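Local coordinates for diguanylate cyclase/phosphodiesterase-domain containing protein (Thermotoga maritima MSB8, PDB 6KHU) that is a putative diguanylate cyclase with a GGDEF-type domain, from the family that condenses two GTP molecules into cyclic di-GMP, at residues 34-39 with 71-76; 62-67 with 77-82; 88-93 with 107-112. One frame throughout, in Å; residues are numbered along the deposited sequence.

Contact 1: 34-39 with 71-76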
ATOM      1  N   PHE A  34      -0.582  -0.367   3.858  1.00 11.46           N
ATOM      2  CA  PHE A  34      -1.132   0.950   4.179  1.00 12.97           C
ATOM      3  C   PHE A  34      -0.048   1.821   4.806  1.00 13.51           C
ATOM      4  O   PHE A  34       0.684   1.365   5.693  1.00 13.92           O
ATOM      5  CB  PHE A  34      -2.298   0.846   5.179  1.00 13.74           C
ATOM      6  CG  PHE A  34      -3.647   0.657   4.549  1.00 13.63           C
ATOM      7  CD1 PHE A  34      -3.807  -0.142   3.426  1.00 12.98           C
ATOM      8  CD2 PHE A  34      -4.773   1.270   5.111  1.00 16.58           C
ATOM      9  CE1 PHE A  34      -5.070  -0.327   2.852  1.00 10.52           C
ATOM     10  CE2 PHE A  34      -6.035   1.092   4.556  1.00 18.58           C
ATOM     11  CZ  PHE A  34      -6.189   0.290   3.421  1.00 14.73           C
ATOM     12  N   VAL A  35       0.036   3.082   4.372  1.00 13.79           N
ATOM     13  CA  VAL A  35       0.921   4.072   4.985  1.00 14.24           C
ATOM     14  C   VAL A  35       0.097   5.318   5.303  1.00 15.53           C
ATOM     15  O   VAL A  35      -0.472   5.937   4.400  1.00 15.82           O
ATOM     16  CB  VAL A  35       2.115   4.429   4.079  1.00 16.05           C
ATOM     17  CG1 VAL A  35       2.971   5.520   4.730  1.00 17.87           C
ATOM     18  CG2 VAL A  35       2.962   3.195   3.793  1.00 17.87           C
ATOM     19  N   LYS A  36       0.019   5.677   6.581  1.00 16.37           N
ATOM     20  CA  LYS A  36      -0.654   6.898   7.002  1.00 18.62           C
ATOM     21  C   LYS A  36       0.387   7.912   7.455  1.00 19.19           C
ATOM     22  O   LYS A  36       1.226   7.601   8.306  1.00 21.75           O
ATOM     23  CB  LYS A  36      -1.652   6.629   8.134  1.00 18.13           C
ATOM     24  CG  LYS A  36      -2.318   7.907   8.653  1.00 19.24           C
ATOM     25  CD  LYS A  36      -3.552   7.617   9.500  1.00 22.01           C
ATOM     26  CE  LYS A  36      -4.075   8.907  10.119  1.00 26.77           C
ATOM     27  NZ  LYS A  36      -5.296   8.706  10.949  1.00 31.43           N
ATOM     28  N   THR A  37       0.339   9.112   6.878  1.00 18.43           N
ATOM     29  CA  THR A  37       1.225  10.196   7.279  1.00 23.75           C
ATOM     30  C   THR A  37       0.603  10.965   8.428  1.00 27.24           C
ATOM     31  O   THR A  37      -0.597  11.272   8.412  1.00 26.82           O
ATOM     32  CB  THR A  37       1.501  11.162   6.127  1.00 25.81           C
ATOM     33  OG1 THR A  37       0.260  11.673   5.619  1.00 29.87           O
ATOM     34  CG2 THR A  37       2.235  10.462   5.025  1.00 27.51           C
ATOM     35  N   LYS A  38       1.427  11.284   9.415  1.00 25.67           N
ATOM     36  CA  LYS A  38       0.978  11.976  10.618  1.00 33.92           C
ATOM     37  C   LYS A  38       1.877  13.197  10.826  1.00 34.77           C
ATOM     38  O   LYS A  38       2.658  13.263  11.774  1.00 40.13           O
ATOM     39  CB  LYS A  38       0.986  11.027  11.825  1.00 29.98           C
ATOM     40  CG  LYS A  38      -0.055   9.911  11.709  1.00 28.87           C
ATOM     41  CD  LYS A  38       0.162   8.780  12.695  1.00 23.06           C
ATOM     42  CE  LYS A  38      -1.056   7.854  12.695  1.00 21.07           C
ATOM     43  NZ  LYS A  38      -0.798   6.537  13.364  1.00 20.29           N
ATOM     44  N   VAL A  39       1.767  14.165   9.916  1.00 43.93           N
ATOM     45  CA  VAL A  39       2.580  15.372   9.952  1.00 46.75           C
ATOM     46  C   VAL A  39       1.668  16.589  10.046  1.00 50.36           C
ATOM     47  O   VAL A  39       0.452  16.503   9.858  1.00 43.93           O
ATOM     48  CB  VAL A  39       3.517  15.491   8.734  1.00 42.50           C
ATOM     49  CG1 VAL A  39       4.525  14.350   8.734  1.00 39.99           C
ATOM     50  CG2 VAL A  39       2.712  15.536   7.435  1.00 40.19           C
ATOM     51  N   ASP A  71      -7.243  11.383   2.821  1.00 24.95           N
ATOM     52  CA  ASP A  71      -6.448  12.596   2.650  1.00 25.21           C
ATOM     53  C   ASP A  71      -5.060  12.487   3.276  1.00 23.67           C
ATOM     54  O   ASP A  71      -4.203  13.314   2.962  1.00 35.36           O
ATOM     55  CB  ASP A  71      -7.196  13.831   3.188  1.00 30.80           C
ATOM     56  CG  ASP A  71      -7.457  13.767   4.684  1.00 38.18           C
ATOM     57  OD1 ASP A  71      -7.205  12.710   5.298  1.00 37.30           O
ATOM     58  OD2 ASP A  71      -7.925  14.779   5.250  1.00 47.68           O
ATOM     59  N   ASP A  72      -4.789  11.470   4.105  1.00 19.80           N
ATOM     60  CA  ASP A  72      -3.440  11.284   4.625  1.00 20.29           C
ATOM     61  C   ASP A  72      -2.928   9.842   4.537  1.00 20.59           C
ATOM     62  O   ASP A  72      -1.852   9.549   5.076  1.00 17.38           O
ATOM     63  CB  ASP A  72      -3.357  11.786   6.078  1.00 23.77           C
ATOM     64  CG  ASP A  72      -4.276  11.028   7.033  1.00 27.69           C
ATOM     65  OD1 ASP A  72      -4.868   9.991   6.650  1.00 24.53           O
ATOM     66  OD2 ASP A  72      -4.396  11.480   8.197  1.00 26.31           O
ATOM     67  N   THR A  73      -3.656   8.932   3.892  1.00 14.76           N
ATOM     68  CA  THR A  73      -3.256   7.533   3.856  1.00 18.82           C
ATOM     69  C   THR A  73      -3.103   7.087   2.410  1.00 17.69           C
ATOM     70  O   THR A  73      -3.940   7.406   1.564  1.00 14.81           O
ATOM     71  CB  THR A  73      -4.277   6.633   4.582  1.00 18.94           C
ATOM     72  OG1 THR A  73      -4.393   7.040   5.954  1.00 20.35           O
ATOM     73  CG2 THR A  73      -3.839   5.174   4.541  1.00 18.73           C
ATOM     74  N   PHE A  74      -2.021   6.371   2.124  1.00 15.18           N
ATOM     75  CA  PHE A  74      -1.872   5.671   0.859  1.00 16.96           C
ATOM     76  C   PHE A  74      -2.082   4.179   1.066  1.00 15.11           C
ATOM     77  O   PHE A  74      -1.828   3.641   2.150  1.00 15.14           O
ATOM     78  CB  PHE A  74      -0.486   5.876   0.251  1.00 13.20           C
ATOM     79  CG  PHE A  74      -0.272   7.227  -0.350  1.00 18.45           C
ATOM     80  CD1 PHE A  74      -0.719   7.507  -1.631  1.00 18.05           C
ATOM     81  CD2 PHE A  74       0.414   8.211   0.355  1.00 19.28           C
ATOM     82  CE1 PHE A  74      -0.497   8.763  -2.203  1.00 20.98           C
ATOM     83  CE2 PHE A  74       0.641   9.470  -0.207  1.00 23.90           C
ATOM     84  CZ  PHE A  74       0.182   9.743  -1.486  1.00 20.34           C
ATOM     85  N   ALA A  75      -2.515   3.511   0.004  1.00 15.16           N
ATOM     86  CA  ALA A  75      -2.531   2.062  -0.033  1.00 12.47           C
ATOM     87  C   ALA A  75      -1.756   1.579  -1.251  1.00 13.82           C
ATOM     88  O   ALA A  75      -1.576   2.305  -2.235  1.00 15.14           O
ATOM     89  CB  ALA A  75      -3.964   1.514  -0.038  1.00 13.97           C
ATOM     90  N   LEU A  76      -1.280   0.341  -1.157  1.00 10.85           N
ATOM     91  CA  LEU A  76      -0.502  -0.304  -2.198  1.00 12.55           C
ATOM     92  C   LEU A  76      -0.810  -1.790  -2.153  1.00 13.22           C
ATOM     93  O   LEU A  76      -0.900  -2.375  -1.065  1.00 10.08           O
ATOM     94  CB  LEU A  76       1.004  -0.081  -1.997  1.00 11.27           C
ATOM     95  CG  LEU A  76       1.994  -1.005  -2.709  1.00 13.08           C
ATOM     96  CD1 LEU A  76       2.159  -0.595  -4.186  1.00 12.67           C
ATOM     97  CD2 LEU A  76       3.356  -0.988  -1.992  1.00 11.66           C
TER
HETATM   98  O   HOH W   1      -2.579  12.762   9.322  1.00 36.07           O
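Thr37 places OG1 between its own backbone N and carbonyl carbon (chi1 56°), and Asp72 turns CG into the same kind of position (chi1 62°). The two side chains run past one another with opposite headings, OG1 of Thr37 lying 3.6 Å from CB of Asp72. Thr37 then grips a single acceptor twice. Its N lies 2.9 Å from Asp72 O, nearly along the C=O axis, while its OG1, 3.0 Å from Asp72 O, comes in from well off that axis. A water donates to both Thr37 O and Asp72 OD2, tying the carboxylate to the opposite backbone.

The extended Lys36 chain crosses the Thr73 and Asp72 side chains. It passes CG 3.5 Å from Thr73 OG1 and lays CE 3.2 Å from Asp72 OD2, but NZ stops 4.0 Å from Asp72 OD2, too far for a salt bridge. Further along the antiparallel pair, Val35 and Phe74 exchange backbone hydrogen bonds, N to O and O to N. The Phe34 ring brings CE1 to 3.6 Å from Ala75 CB, on the face shared with Lys36 and Thr73 and packed by helix 119-130. Val35 and Phe74 point to the other face, against Ile51 of helix 41-57.

By sequence, Ser70 to Phe74 take the place of the GGDEF signature at the turn of the hairpin, in altered form. At this end of the strand pair the backbone carbonyl of Asp72 is satisfied by two donors, whereas its carboxylate meets the neighbouring strand through water and lysine methylene, the ammonium group being near enough at most for a weak longer-range attraction.

Contact 2: 62-67 with 77-82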
ATOM      1  N   PRO A  62       2.569  -4.071 -14.073  1.00 18.12           N
ATOM      2  CA  PRO A  62       1.547  -3.028 -14.280  1.00 17.58           C
ATOM      3  C   PRO A  62       0.293  -3.166 -13.421  1.00 16.76           C
ATOM      4  O   PRO A  62      -0.355  -2.146 -13.136  1.00 14.65           O
ATOM      5  CB  PRO A  62       1.225  -3.157 -15.775  1.00 21.84           C
ATOM      6  CG  PRO A  62       2.489  -3.674 -16.377  1.00 23.04           C
ATOM      7  CD  PRO A  62       3.024  -4.648 -15.354  1.00 22.39           C
ATOM      8  N   LEU A  63      -0.057  -4.381 -12.980  1.00 16.63           N
ATOM      9  CA  LEU A  63      -1.226  -4.575 -12.119  1.00 17.63           C
ATOM     10  C   LEU A  63      -1.002  -4.038 -10.700  1.00 16.64           C
ATOM     11  O   LEU A  63      -1.966  -3.639 -10.029  1.00 12.16           O
ATOM     12  CB  LEU A  63      -1.581  -6.065 -12.059  1.00 18.60           C
ATOM     13  CG  LEU A  63      -2.810  -6.667 -12.759  1.00 25.50           C
ATOM     14  CD1 LEU A  63      -3.388  -5.805 -13.848  1.00 16.95           C
ATOM     15  CD2 LEU A  63      -2.481  -8.070 -13.283  1.00 21.87           C
ATOM     16  N   ASP A  64       0.241  -4.048 -10.213  1.00 12.25           N
ATOM     17  CA  ASP A  64       0.527  -3.457  -8.906  1.00 13.16           C
ATOM     18  C   ASP A  64       0.068  -2.001  -8.890  1.00 12.30           C
ATOM     19  O   ASP A  64       0.231  -1.275  -9.875  1.00 12.95           O
ATOM     20  CB  ASP A  64       2.023  -3.529  -8.599  1.00 18.08           C
ATOM     21  CG  ASP A  64       2.557  -4.950  -8.526  1.00 16.16           C
ATOM     22  OD1 ASP A  64       1.788  -5.903  -8.284  1.00 16.43           O
ATOM     23  OD2 ASP A  64       3.779  -5.106  -8.681  1.00 19.36           O
ATOM     24  N   SER A  65      -0.532  -1.568  -7.779  1.00 13.05           N
ATOM     25  CA  SER A  65      -1.211  -0.277  -7.786  1.00 12.31           C
ATOM     26  C   SER A  65      -1.028   0.471  -6.471  1.00 13.00           C
ATOM     27  O   SER A  65      -0.988  -0.119  -5.387  1.00 10.59           O
ATOM     28  CB  SER A  65      -2.726  -0.419  -8.064  1.00 12.00           C
ATOM     29  OG  SER A  65      -2.993  -1.299  -9.145  1.00 15.19           O
ATOM     30  N   VAL A  66      -0.978   1.795  -6.596  1.00 11.39           N
ATOM     31  CA  VAL A  66      -0.929   2.730  -5.479  1.00 11.59           C
ATOM     32  C   VAL A  66      -2.206   3.556  -5.496  1.00 12.15           C
ATOM     33  O   VAL A  66      -2.607   4.072  -6.550  1.00 13.10           O
ATOM     34  CB  VAL A  66       0.298   3.657  -5.578  1.00 14.92           C
ATOM     35  CG1 VAL A  66       0.354   4.605  -4.386  1.00 15.02           C
ATOM     36  CG2 VAL A  66       1.563   2.854  -5.719  1.00 12.83           C
ATOM     37  N   GLY A  67      -2.815   3.724  -4.330  1.00 11.58           N
ATOM     38  CA  GLY A  67      -4.041   4.481  -4.223  1.00 10.89           C
ATOM     39  C   GLY A  67      -3.975   5.526  -3.130  1.00 12.43           C
ATOM     40  O   GLY A  67      -3.333   5.339  -2.092  1.00 14.27           O
ATOM     41  N   PHE A  77      -0.971  -2.402  -3.321  1.00  8.99           N
ATOM     42  CA  PHE A  77      -0.908  -3.855  -3.360  1.00 11.93           C
ATOM     43  C   PHE A  77       0.091  -4.303  -4.413  1.00 11.74           C
ATOM     44  O   PHE A  77       0.233  -3.665  -5.457  1.00 13.97           O
ATOM     45  CB  PHE A  77      -2.300  -4.508  -3.565  1.00 10.76           C
ATOM     46  CG  PHE A  77      -2.963  -4.236  -4.900  1.00  9.16           C
ATOM     47  CD1 PHE A  77      -2.656  -5.000  -6.019  1.00  8.64           C
ATOM     48  CD2 PHE A  77      -3.958  -3.267  -5.004  1.00 11.39           C
ATOM     49  CE1 PHE A  77      -3.290  -4.779  -7.224  1.00 10.71           C
ATOM     50  CE2 PHE A  77      -4.609  -3.037  -6.216  1.00 10.59           C
ATOM     51  CZ  PHE A  77      -4.273  -3.794  -7.327  1.00  8.28           C
ATOM     52  N   VAL A  78       0.797  -5.394  -4.103  1.00 13.19           N
ATOM     53  CA  VAL A  78       1.877  -5.936  -4.917  1.00 16.41           C
ATOM     54  C   VAL A  78       1.602  -7.429  -5.118  1.00 16.61           C
ATOM     55  O   VAL A  78       1.543  -8.195  -4.148  1.00 16.06           O
ATOM     56  CB  VAL A  78       3.259  -5.705  -4.270  1.00 15.45           C
ATOM     57  CG1 VAL A  78       3.607  -4.217  -4.261  1.00 14.84           C
ATOM     58  CG2 VAL A  78       3.286  -6.207  -2.837  1.00 21.11           C
ATOM     59  N   ILE A  79       1.411  -7.835  -6.360  1.00 14.57           N
ATOM     60  CA  ILE A  79       1.020  -9.214  -6.610  1.00 20.00           C
ATOM     61  C   ILE A  79       2.247 -10.112  -6.516  1.00 17.78           C
ATOM     62  O   ILE A  79       3.387  -9.695  -6.777  1.00 14.94           O
ATOM     63  CB  ILE A  79       0.310  -9.350  -7.970  1.00 22.40           C
ATOM     64  CG1 ILE A  79       1.325  -9.240  -9.098  1.00 22.78           C
ATOM     65  CG2 ILE A  79      -0.808  -8.287  -8.121  1.00 16.99           C
ATOM     66  CD1 ILE A  79       1.711 -10.583  -9.685  1.00 28.09           C
ATOM     67  N   GLY A  80       2.009 -11.369  -6.145  1.00 15.13           N
ATOM     68  CA  GLY A  80       3.080 -12.332  -6.038  1.00 19.12           C
ATOM     69  C   GLY A  80       3.884 -12.235  -4.759  1.00 22.18           C
ATOM     70  O   GLY A  80       4.842 -12.996  -4.593  1.00 20.97           O
ATOM     71  N   VAL A  81       3.528 -11.333  -3.852  1.00 18.00           N
ATOM     72  CA  VAL A  81       4.262 -11.132  -2.607  1.00 15.22           C
ATOM     73  C   VAL A  81       3.467 -11.771  -1.482  1.00 15.65           C
ATOM     74  O   VAL A  81       2.346 -11.348  -1.191  1.00 16.45           O
ATOM     75  CB  VAL A  81       4.499  -9.637  -2.342  1.00 17.64           C
ATOM     76  CG1 VAL A  81       5.061  -9.403  -0.930  1.00 14.70           C
ATOM     77  CG2 VAL A  81       5.417  -9.047  -3.416  1.00 16.90           C
ATOM     78  N   GLY A  82       4.038 -12.795  -0.847  1.00 16.52           N
ATOM     79  CA  GLY A  82       3.438 -13.428   0.304  1.00 15.10           C
ATOM     80  C   GLY A  82       4.149 -13.069   1.598  1.00 23.90           C
ATOM     81  O   GLY A  82       4.939 -12.126   1.671  1.00 19.22           O
TER
HETATM   82  O   HOH W   2       4.600  -7.483  -8.021  1.00 28.61           O
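Ser65 and Phe77 face each other as a hydrogen-bonded antiparallel pair, and the Phe77 ring folds back beneath the backbone of its partner. With CG between the backbone N and the carbonyl carbon (chi1 66°), the ring sets one face under Ser65 N, which stands 4.2 Å above the plane over the ring centre. Ser65 OG approaches CZ of Phe77 to 3.3 Å, and that hydroxyl is held by its own segment, donating to Leu63 O at 2.7 Å from above the carbonyl plane. The same Leu63 O lies 3.3 Å from Phe77 CE1. Phe12 and Leu16, both of helix 9-26, also pack against the ring.

Asp64 works differently, reaching across to the backbone of the partner strand. Ile79 N donates to Asp64 OD1 at 2.8 Å in a nearly straight bond (172°), meeting the syn side 35° out of the carboxylate plane. Ile79 CG1 and CG2 each lie 3.5 Å from Asp64 OD1. A water joins Asp64 OD2 to Ile79 O, and OD2 also accepts from the backbone N of Arg60 and Val61, so the buried carboxylate is well supplied with donors.

Just beyond, the chain leaves the strand through a type II turn from Val78 to Val81, with Gly80 at positive phi. The arrangement closes the far end of the beta hairpin 65-68/73-79, whose connecting turn, by sequence, corresponds to the GGDEF position of this fold.

Contact 3: 88-93 with 107-112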
ATOM      1  N   ASN A  88      10.404  -7.637   3.713  1.00 18.35           N
ATOM      2  CA  ASN A  88      11.471  -6.952   2.991  1.00 19.46           C
ATOM      3  C   ASN A  88      10.948  -5.697   2.307  1.00 21.82           C
ATOM      4  O   ASN A  88      11.621  -4.659   2.295  1.00 18.88           O
ATOM      5  CB  ASN A  88      12.096  -7.879   1.948  1.00 24.96           C
ATOM      6  CG  ASN A  88      12.594  -9.199   2.533  1.00 32.07           C
ATOM      7  OD1 ASN A  88      12.066  -9.712   3.525  1.00 37.39           O
ATOM      8  ND2 ASN A  88      13.612  -9.765   1.897  1.00 34.05           N
ATOM      9  N   ILE A  89       9.759  -5.779   1.706  1.00 19.02           N
ATOM     10  CA  ILE A  89       9.176  -4.602   1.071  1.00 20.31           C
ATOM     11  C   ILE A  89       8.877  -3.533   2.110  1.00 17.63           C
ATOM     12  O   ILE A  89       9.169  -2.349   1.903  1.00 17.92           O
ATOM     13  CB  ILE A  89       7.923  -4.986   0.269  1.00 22.06           C
ATOM     14  CG1 ILE A  89       8.327  -5.849  -0.925  1.00 21.14           C
ATOM     15  CG2 ILE A  89       7.172  -3.728  -0.184  1.00 19.02           C
ATOM     16  CD1 ILE A  89       7.166  -6.429  -1.668  1.00 24.09           C
ATOM     17  N   GLU A  90       8.312  -3.931   3.253  1.00 16.90           N
ATOM     18  CA  GLU A  90       8.034  -2.950   4.299  1.00 18.91           C
ATOM     19  C   GLU A  90       9.309  -2.258   4.760  1.00 14.80           C
ATOM     20  O   GLU A  90       9.321  -1.040   4.956  1.00 16.28           O
ATOM     21  CB  GLU A  90       7.345  -3.599   5.497  1.00 16.43           C
ATOM     22  CG  GLU A  90       6.839  -2.562   6.498  1.00 20.58           C
ATOM     23  CD  GLU A  90       6.380  -3.173   7.819  1.00 29.12           C
ATOM     24  OE1 GLU A  90       7.124  -4.000   8.381  1.00 31.49           O
ATOM     25  OE2 GLU A  90       5.270  -2.831   8.288  1.00 27.89           O
ATOM     26  N   GLU A  91      10.388  -3.018   4.959  1.00 16.93           N
ATOM     27  CA  GLU A  91      11.643  -2.400   5.378  1.00 20.88           C
ATOM     28  C   GLU A  91      12.131  -1.399   4.334  1.00 20.86           C
ATOM     29  O   GLU A  91      12.606  -0.311   4.683  1.00 16.25           O
ATOM     30  CB  GLU A  91      12.700  -3.478   5.639  1.00 21.83           C
ATOM     31  CG  GLU A  91      13.742  -3.126   6.708  1.00 33.00           C
ATOM     32  CD  GLU A  91      13.127  -2.661   8.029  1.00 40.31           C
ATOM     33  OE1 GLU A  91      13.743  -1.805   8.704  1.00 48.43           O
ATOM     34  OE2 GLU A  91      12.034  -3.157   8.399  1.00 44.89           O
ATOM     35  N   ARG A  92      12.002  -1.743   3.046  1.00 15.94           N
ATOM     36  CA  ARG A  92      12.441  -0.827   1.999  1.00 19.48           C
ATOM     37  C   ARG A  92      11.653   0.476   2.054  1.00 16.00           C
ATOM     38  O   ARG A  92      12.234   1.564   1.952  1.00 15.00           O
ATOM     39  CB  ARG A  92      12.309  -1.487   0.617  1.00 18.56           C
ATOM     40  CG  ARG A  92      13.391  -2.526   0.303  1.00 21.01           C
ATOM     41  CD  ARG A  92      12.996  -3.434  -0.867  1.00 28.30           C
ATOM     42  NE  ARG A  92      12.799  -2.680  -2.102  1.00 34.80           N
ATOM     43  CZ  ARG A  92      12.009  -3.058  -3.106  1.00 41.47           C
ATOM     44  NH1 ARG A  92      11.899  -2.291  -4.191  1.00 32.48           N
ATOM     45  NH2 ARG A  92      11.329  -4.199  -3.033  1.00 38.94           N
ATOM     46  N   ILE A  93      10.331   0.390   2.227  1.00 13.66           N
ATOM     47  CA  ILE A  93       9.525   1.604   2.347  1.00 14.77           C
ATOM     48  C   ILE A  93       9.998   2.431   3.542  1.00 19.86           C
ATOM     49  O   ILE A  93      10.192   3.654   3.440  1.00 13.86           O
ATOM     50  CB  ILE A  93       8.028   1.257   2.453  1.00 14.26           C
ATOM     51  CG1 ILE A  93       7.536   0.576   1.162  1.00 14.44           C
ATOM     52  CG2 ILE A  93       7.215   2.522   2.771  1.00 10.74           C
ATOM     53  CD1 ILE A  93       6.258  -0.205   1.340  1.00 16.60           C
ATOM     54  N   ILE A 107       2.856   2.314   9.380  1.00 19.65           N
ATOM     55  CA  ILE A 107       2.813   1.420   8.232  1.00 20.39           C
ATOM     56  C   ILE A 107       2.316   0.067   8.714  1.00 17.68           C
ATOM     57  O   ILE A 107       2.600  -0.353   9.839  1.00 15.70           O
ATOM     58  CB  ILE A 107       4.195   1.295   7.545  1.00 17.39           C
ATOM     59  CG1 ILE A 107       4.129   0.397   6.302  1.00 16.36           C
ATOM     60  CG2 ILE A 107       5.223   0.750   8.511  1.00 17.21           C
ATOM     61  CD1 ILE A 107       5.359   0.542   5.382  1.00 14.18           C
ATOM     62  N   ALA A 108       1.560  -0.614   7.856  1.00 12.55           N
ATOM     63  CA  ALA A 108       1.064  -1.947   8.171  1.00 17.30           C
ATOM     64  C   ALA A 108       0.810  -2.690   6.867  1.00 17.09           C
ATOM     65  O   ALA A 108       0.636  -2.074   5.812  1.00 16.17           O
ATOM     66  CB  ALA A 108      -0.206  -1.879   9.028  1.00 14.64           C
ATOM     67  N   TYR A 109       0.817  -4.025   6.931  1.00 15.59           N
ATOM     68  CA  TYR A 109       0.545  -4.819   5.741  1.00 12.77           C
ATOM     69  C   TYR A 109      -0.219  -6.089   6.100  1.00 15.86           C
ATOM     70  O   TYR A 109      -0.137  -6.585   7.227  1.00 16.97           O
ATOM     71  CB  TYR A 109       1.840  -5.165   4.970  1.00 15.03           C
ATOM     72  CG  TYR A 109       2.789  -6.097   5.693  1.00 18.90           C
ATOM     73  CD1 TYR A 109       2.602  -7.470   5.662  1.00 18.37           C
ATOM     74  CD2 TYR A 109       3.883  -5.599   6.394  1.00 22.57           C
ATOM     75  CE1 TYR A 109       3.469  -8.328   6.317  1.00 22.21           C
ATOM     76  CE2 TYR A 109       4.758  -6.451   7.055  1.00 24.06           C
ATOM     77  CZ  TYR A 109       4.541  -7.813   7.009  1.00 28.27           C
ATOM     78  OH  TYR A 109       5.405  -8.667   7.656  1.00 38.91           O
ATOM     79  N   LYS A 110      -0.966  -6.605   5.118  1.00 12.64           N
ATOM     80  CA  LYS A 110      -1.697  -7.862   5.231  1.00 14.50           C
ATOM     81  C   LYS A 110      -1.427  -8.666   3.968  1.00 17.48           C
ATOM     82  O   LYS A 110      -1.586  -8.140   2.863  1.00 14.56           O
ATOM     83  CB  LYS A 110      -3.198  -7.627   5.390  1.00 14.50           C
ATOM     84  CG  LYS A 110      -3.612  -7.018   6.711  1.00 14.51           C
ATOM     85  CD  LYS A 110      -3.686  -8.066   7.793  1.00 20.99           C
ATOM     86  CE  LYS A 110      -4.028  -7.446   9.146  1.00 18.63           C
ATOM     87  NZ  LYS A 110      -4.256  -8.509  10.166  1.00 30.68           N
ATOM     88  N   SER A 111      -0.999  -9.918   4.118  1.00 12.50           N
ATOM     89  CA  SER A 111      -0.696 -10.774   2.975  1.00 13.87           C
ATOM     90  C   SER A 111      -1.822 -11.776   2.755  1.00 15.14           C
ATOM     91  O   SER A 111      -2.312 -12.392   3.708  1.00 16.24           O
ATOM     92  CB  SER A 111       0.627 -11.518   3.172  1.00 12.12           C
ATOM     93  OG  SER A 111       1.701 -10.605   3.299  1.00 17.94           O
ATOM     94  N   TYR A 112      -2.232 -11.926   1.509  1.00 12.64           N
ATOM     95  CA  TYR A 112      -3.191 -12.949   1.146  1.00 13.40           C
ATOM     96  C   TYR A 112      -2.438 -14.154   0.608  1.00 13.05           C
ATOM     97  O   TYR A 112      -1.515 -13.988  -0.188  1.00 15.24           O
ATOM     98  CB  TYR A 112      -4.157 -12.433   0.070  1.00 12.22           C
ATOM     99  CG  TYR A 112      -5.073 -13.502  -0.509  1.00 11.57           C
ATOM    100  CD1 TYR A 112      -6.273 -13.808   0.110  1.00 11.57           C
ATOM    101  CD2 TYR A 112      -4.735 -14.203  -1.676  1.00 14.71           C
ATOM    102  CE1 TYR A 112      -7.124 -14.782  -0.391  1.00 14.25           C
ATOM    103  CE2 TYR A 112      -5.597 -15.189  -2.202  1.00 16.85           C
ATOM    104  CZ  TYR A 112      -6.788 -15.471  -1.538  1.00 16.94           C
ATOM    105  OH  TYR A 112      -7.660 -16.429  -2.008  1.00 16.39           O
TER
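The carboxylate of Glu90 stands nearly upright against the edge of the Tyr109 ring, the two planes 78° apart. Glu90 CD sits in the ring plane, 3.7 Å from Tyr109 CE2, and Glu90 OE2 also meets the edge, 3.6 Å from Tyr109 CD2. An acidic group at this position probably profits from the slightly positive rim hydrogens. Ala86 and Pro87 of the same helix, with Thr31 of strand 30-37, touch the tyrosine side chain as well.

The Glu90 chain gets there with CG anti to its backbone N (chi1 -171°), and that carbon packs 3.6 Å from Ile107 CD1. Helix 86-100 runs roughly antiparallel to strand 105-112, the short segment axes 9.7 Å apart. It forms the helical link of a beta-alpha-beta crossover from strand 73-79 to the parallel strand 105-112 at the sheet's edge, with strand 30-37 between them.

One helical turn on, Ile93 continues the apolar seam, its CG2 3.8 Å from Ile107 CD1. Ile107 CG2 in turn lies 3.6 Å from Glu90 OE2. Farther along this helix His96, a ligand of a bound zinc ion, accompanies Glu57 in the metal site.

How the contacts relate
All three contacts draw on one mixed sheet. Contacts 1 and 2 share strand 73-79, which pairs with strand 30-37 in the first and with strand 65-68 in the second; their centres lie about 17 Å apart, on opposite sides of the chain's centre, and their segments alternate in sequence. Contact 3 follows both along the chain, packing helix 86-100 on strand 105-112, the neighbour of 30-37. Its centre is about 13 Å from contact 1 and 11 Å from contact 2. Phe34 N and Ala108 O, 2.9 Å apart, probably form a backbone hydrogen bond, and Ile89 packs on Val78 and Val81. Hairpin, strand 30-37, edge strand 105-112 and covering helix are thereby joined into a compact GGDEF-type domain.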